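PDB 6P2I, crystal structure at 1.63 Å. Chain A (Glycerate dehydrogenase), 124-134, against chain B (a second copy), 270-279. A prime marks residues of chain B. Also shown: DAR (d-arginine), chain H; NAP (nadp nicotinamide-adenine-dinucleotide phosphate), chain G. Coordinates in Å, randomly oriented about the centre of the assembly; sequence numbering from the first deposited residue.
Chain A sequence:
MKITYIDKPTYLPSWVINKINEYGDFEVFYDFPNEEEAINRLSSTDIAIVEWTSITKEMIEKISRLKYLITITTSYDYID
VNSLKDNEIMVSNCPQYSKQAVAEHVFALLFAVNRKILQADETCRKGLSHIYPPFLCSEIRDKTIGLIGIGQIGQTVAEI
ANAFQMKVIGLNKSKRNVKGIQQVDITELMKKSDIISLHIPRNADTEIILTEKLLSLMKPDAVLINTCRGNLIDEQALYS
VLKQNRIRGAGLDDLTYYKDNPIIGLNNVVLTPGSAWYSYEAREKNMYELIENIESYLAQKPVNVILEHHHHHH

Chain A 124-134: CRKGLSHIYPP
Chain B (270-279) VLTPGSAWYS

This is a largely apolar, aromatic-rich contact between a helix end with its following loop in one copy and a strand end with its following loop in the other, pinned by a backbone hydrogen bond and burying 608 Å² summed over both sides.

The chains run in the same sense through the register: Ser129 CA lies 4.7 Å from Pro273′ CA, His130 CA 4.8 Å from Gly274′ CA, and Tyr132 CA 5.4 Å from Ser275′ CA. The helix of chain A closes in a Schellman motif at Gly127 (phi/psi 84/14), where Gly127 N donates to Cys124 O at 2.8 Å. Cys124, chi1 m, points toward chain B; its CB packs 3.6 Å from Leu271′ CB and its SG 3.7 Å from Pro273′ CB. Arg125 (m, m, t) starts sideways, yet its end bends back, laying a guanidinium face over Leu271′ CD1.

At the centre, Ile131 N donates to Pro273′ O at 3.0 Å, while His130, at phi/psi 53/53, turns its CB away. Gly274′ (71/21) follows the proline; an ideal CB there would sit 3.2 Å from His130 ND1, so the close approach as well as the positive phi suits glycine.

Tyr132 (chi1 m, chi2 -35°) points toward chain B and anchors the far end. Tyr132 OH accepts a weak hydrogen bond from His130 ND1 at 3.4 Å, within the same loop. Trp277′ (chi1 p, chi2 -79°) presents an edge to the tyrosine face, with centroids of the Tyr132 ring and the Trp277′ five-membered ring 4.6 Å apart and planes at 88°. A type I turn, Ser275′ to Tyr278′, delivers both aromatics: Tyr278′, chi1 t, receives Tyr132 CB 4.1 Å from its ring centroid, off-centre. D-arginine lies over one face of Trp277′, its CD 3.3 Å from Trp277′ CE2, while Tyr132 meets the indole edge.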

# COMPACT_ATOMS: atom_id res chain seq x y z
N CYS A 124 1.03 12.16 13.44
CA CYS A 124 2.44 12.41 13.69
C CYS A 124 2.81 13.88 13.47
O CYS A 124 3.64 14.43 14.20
CB CYS A 124 3.30 11.51 12.81
SG CYS A 124 3.03 9.75 13.09
N ARG A 125 2.21 14.53 12.46
CA ARG A 125 2.52 15.94 12.22
C ARG A 125 2.06 16.81 13.38
O ARG A 125 2.59 17.91 13.59
CB ARG A 125 1.88 16.44 10.92
CG ARG A 125 2.07 15.53 9.72
CD ARG A 125 3.44 15.68 9.07
NE ARG A 125 3.57 14.75 7.96
CZ ARG A 125 4.56 14.75 7.07
NH1 ARG A 125 5.53 15.65 7.15
NH2 ARG A 125 4.57 13.83 6.11
N LYS A 126 1.09 16.33 14.16
CA LYS A 126 0.66 16.99 15.38
C LYS A 126 1.59 16.72 16.54
O LYS A 126 1.37 17.25 17.63
CB LYS A 126 -0.76 16.54 15.75
CG LYS A 126 -1.87 17.13 14.91
CD LYS A 126 -3.21 16.85 15.56
CE LYS A 126 -4.33 17.60 14.87
NZ LYS A 126 -4.96 16.77 13.82
N GLY A 127 2.62 15.90 16.35
CA GLY A 127 3.55 15.58 17.42
C GLY A 127 3.11 14.45 18.32
O GLY A 127 3.70 14.29 19.40
N LEU A 128 2.11 13.67 17.93
CA LEU A 128 1.63 12.54 18.72
C LEU A 128 2.30 11.26 18.26
O LEU A 128 2.60 11.07 17.07
CB LEU A 128 0.11 12.40 18.60
CG LEU A 128 -0.69 13.66 18.93
CD1 LEU A 128 -2.15 13.48 18.59
CD2 LEU A 128 -0.52 14.00 20.40
N SER A 129 2.53 10.36 19.20
CA SER A 129 3.27 9.14 18.91
C SER A 129 2.67 7.98 19.69
O SER A 129 2.00 8.16 20.71
CB SER A 129 4.76 9.30 19.23
OG SER A 129 4.97 9.62 20.60
N HIS A 130 2.94 6.77 19.17
CA HIS A 130 2.47 5.52 19.78
C HIS A 130 0.97 5.55 20.01
O HIS A 130 0.47 5.30 21.11
CB HIS A 130 3.24 5.22 21.07
CG HIS A 130 4.72 5.08 20.85
ND1 HIS A 130 5.28 3.95 20.31
CD2 HIS A 130 5.74 5.95 21.06
CE1 HIS A 130 6.59 4.11 20.22
NE2 HIS A 130 6.89 5.32 20.66
N ILE A 131 0.25 5.86 18.93
CA ILE A 131 -1.21 5.99 18.93
C ILE A 131 -1.76 4.78 18.20
O ILE A 131 -1.58 4.64 16.98
CB ILE A 131 -1.65 7.30 18.24
CG1 ILE A 131 -1.00 8.51 18.92
CG2 ILE A 131 -3.16 7.39 18.22
CD1 ILE A 131 -1.41 8.74 20.38
N TYR A 132 -2.45 3.91 18.92
CA TYR A 132 -2.87 2.65 18.31
C TYR A 132 -4.38 2.56 18.06
O TYR A 132 -4.77 2.16 16.95
CB TYR A 132 -2.43 1.46 19.16
CG TYR A 132 -0.98 1.47 19.59
CD1 TYR A 132 0.01 1.97 18.75
CD2 TYR A 132 -0.60 0.96 20.82
CE1 TYR A 132 1.34 1.98 19.15
CE2 TYR A 132 0.72 0.96 21.23
CZ TYR A 132 1.69 1.47 20.39
OH TYR A 132 3.00 1.47 20.79
N PRO A 133 -5.25 2.89 19.02
CA PRO A 133 -6.69 2.59 18.87
C PRO A 133 -7.29 3.11 17.56
O PRO A 133 -8.04 2.37 16.91
CB PRO A 133 -7.32 3.28 20.09
CG PRO A 133 -6.26 3.20 21.12
CD PRO A 133 -4.96 3.39 20.38
N PRO A 134 -7.01 4.35 17.14
CA PRO A 134 -7.63 4.81 15.88
C PRO A 134 -7.17 4.06 14.65
O PRO A 134 -7.82 4.15 13.61
CB PRO A 134 -7.22 6.29 15.80
CG PRO A 134 -6.78 6.66 17.17
CD PRO A 134 -6.16 5.41 17.71
N VAL B 270 6.34 9.81 4.86
CA VAL B 270 5.04 9.35 5.31
C VAL B 270 5.27 8.81 6.71
O VAL B 270 6.12 7.93 6.90
CB VAL B 270 4.45 8.27 4.39
CG1 VAL B 270 3.16 7.73 5.00
CG2 VAL B 270 4.20 8.85 2.98
N LEU B 271 4.54 9.34 7.68
CA LEU B 271 4.74 9.00 9.08
C LEU B 271 3.53 8.24 9.61
O LEU B 271 2.39 8.61 9.34
CB LEU B 271 4.94 10.27 9.91
CG LEU B 271 6.00 11.23 9.39
CD1 LEU B 271 5.95 12.54 10.16
CD2 LEU B 271 7.35 10.57 9.56
N THR B 272 3.79 7.18 10.38
CA THR B 272 2.73 6.55 11.14
C THR B 272 3.16 6.45 12.59
O THR B 272 4.36 6.35 12.88
CB THR B 272 2.36 5.16 10.59
OG1 THR B 272 3.52 4.34 10.47
CG2 THR B 272 1.72 5.31 9.20
N PRO B 273 2.21 6.54 13.54
CA PRO B 273 2.57 6.70 14.95
C PRO B 273 2.76 5.36 15.66
O PRO B 273 2.10 5.06 16.67
CB PRO B 273 1.37 7.48 15.51
CG PRO B 273 0.21 6.92 14.72
CD PRO B 273 0.75 6.66 13.32
N GLY B 274 3.69 4.56 15.15
CA GLY B 274 3.93 3.28 15.81
C GLY B 274 2.81 2.29 15.63
O GLY B 274 2.69 1.35 16.41
N SER B 275 1.99 2.47 14.60
CA SER B 275 0.77 1.70 14.39
C SER B 275 0.97 0.51 13.47
O SER B 275 0.00 -0.19 13.17
CB SER B 275 -0.31 2.61 13.80
OG SER B 275 0.18 3.28 12.64
N ALA B 276 2.21 0.24 13.04
CA ALA B 276 2.47 -0.85 12.09
C ALA B 276 1.93 -2.18 12.58
O ALA B 276 1.45 -3.00 11.78
CB ALA B 276 3.98 -0.97 11.85
N TRP B 277 2.02 -2.44 13.88
CA TRP B 277 1.70 -3.75 14.42
C TRP B 277 0.21 -4.00 14.60
O TRP B 277 -0.19 -5.15 14.80
CB TRP B 277 2.35 -3.92 15.78
CG TRP B 277 1.69 -3.11 16.87
CD1 TRP B 277 1.85 -1.77 17.12
CD2 TRP B 277 0.78 -3.60 17.88
NE1 TRP B 277 1.11 -1.41 18.23
CE2 TRP B 277 0.44 -2.50 18.70
CE3 TRP B 277 0.24 -4.86 18.17
CZ2 TRP B 277 -0.43 -2.63 19.80
CZ3 TRP B 277 -0.63 -4.98 19.26
CH2 TRP B 277 -0.94 -3.87 20.06
N TYR B 278 -0.63 -2.96 14.58
CA TYR B 278 -1.91 -3.06 15.29
C TYR B 278 -3.02 -3.54 14.36
O TYR B 278 -3.94 -2.81 13.99
CB TYR B 278 -2.26 -1.73 15.94
CG TYR B 278 -3.28 -1.89 17.05
CD1 TYR B 278 -3.24 -2.98 17.90
CD2 TYR B 278 -4.30 -0.96 17.22
CE1 TYR B 278 -4.17 -3.15 18.90
CE2 TYR B 278 -5.25 -1.12 18.24
CZ TYR B 278 -5.17 -2.22 19.07
OH TYR B 278 -6.09 -2.41 20.09
N SER B 279 -2.96 -4.83 14.04
CA SER B 279 -4.05 -5.51 13.36
C SER B 279 -4.86 -6.34 14.35
O SER B 279 -4.37 -6.72 15.42
CB SER B 279 -3.51 -6.42 12.25
OG SER B 279 -2.83 -7.55 12.81
N DAR H . 7.43 -1.98 19.68
CA DAR H . 6.72 -3.04 18.97
CB DAR H . 5.21 -2.81 19.01
CG DAR H . 4.66 -2.69 20.43
CD DAR H . 3.17 -2.99 20.43
NE DAR H . 2.58 -3.07 21.76
CZ DAR H . 1.84 -4.12 22.12
NH1 DAR H . 1.99 -5.30 21.49
NH2 DAR H . 0.96 -4.00 23.10
C DAR H . 7.13 -4.40 19.51
O DAR H . 8.31 -4.54 19.83
OXT DAR H . 6.33 -5.34 19.63
PA NAP G . 14.17 -11.21 14.91
O1A NAP G . 13.36 -12.39 14.43
O2A NAP G . 15.04 -11.35 16.15
O5B NAP G . 15.13 -10.83 13.68
C5B NAP G . 16.17 -9.87 13.87
C4B NAP G . 17.06 -9.85 12.64
O4B NAP G . 18.03 -8.81 12.81
C3B NAP G . 17.84 -11.15 12.50
O3B NAP G . 18.05 -11.38 11.11
C2B NAP G . 19.18 -10.85 13.14
O2B NAP G . 20.22 -11.62 12.56
C1B NAP G . 19.32 -9.41 12.67
N9A NAP G . 20.34 -8.67 13.44
C8A NAP G . 20.44 -8.57 14.78
N7A NAP G . 21.51 -7.80 15.12
C5A NAP G . 22.11 -7.40 13.98
C6A NAP G . 23.28 -6.58 13.61
N6A NAP G . 24.07 -6.01 14.56
N1A NAP G . 23.55 -6.41 12.30
C2A NAP G . 22.78 -6.97 11.34
N3A NAP G . 21.70 -7.73 11.60
C4A NAP G . 21.33 -7.98 12.88
O3 NAP G . 13.29 -9.88 15.11
PN NAP G . 11.86 -9.57 14.44
O1N NAP G . 10.76 -10.33 15.11
O2N NAP G . 12.02 -9.67 12.94
O5D NAP G . 11.68 -8.03 14.88
C5D NAP G . 12.65 -7.03 14.54
C4D NAP G . 12.26 -5.71 15.19
O4D NAP G . 11.01 -5.25 14.65
C3D NAP G . 11.98 -5.79 16.68
O3D NAP G . 13.16 -5.78 17.49
C2D NAP G . 11.08 -4.59 16.94
O2D NAP G . 11.82 -3.44 17.42
C1D NAP G . 10.48 -4.29 15.57
N1N NAP G . 9.02 -4.37 15.67
C2N NAP G . 8.28 -3.30 15.32
C3N NAP G . 6.90 -3.33 15.42
C7N NAP G . 6.09 -2.12 15.03
O7N NAP G . 4.95 -2.02 15.46
N7N NAP G . 6.62 -1.18 14.22
C4N NAP G . 6.27 -4.48 15.89
C5N NAP G . 7.06 -5.57 16.26
C6N NAP G . 8.44 -5.50 16.14
P2B NAP G . 20.71 -13.00 13.25
O1X NAP G . 20.95 -12.63 14.69
O2X NAP G . 21.93 -13.37 12.44
O3X NAP G . 19.55 -13.94 13.04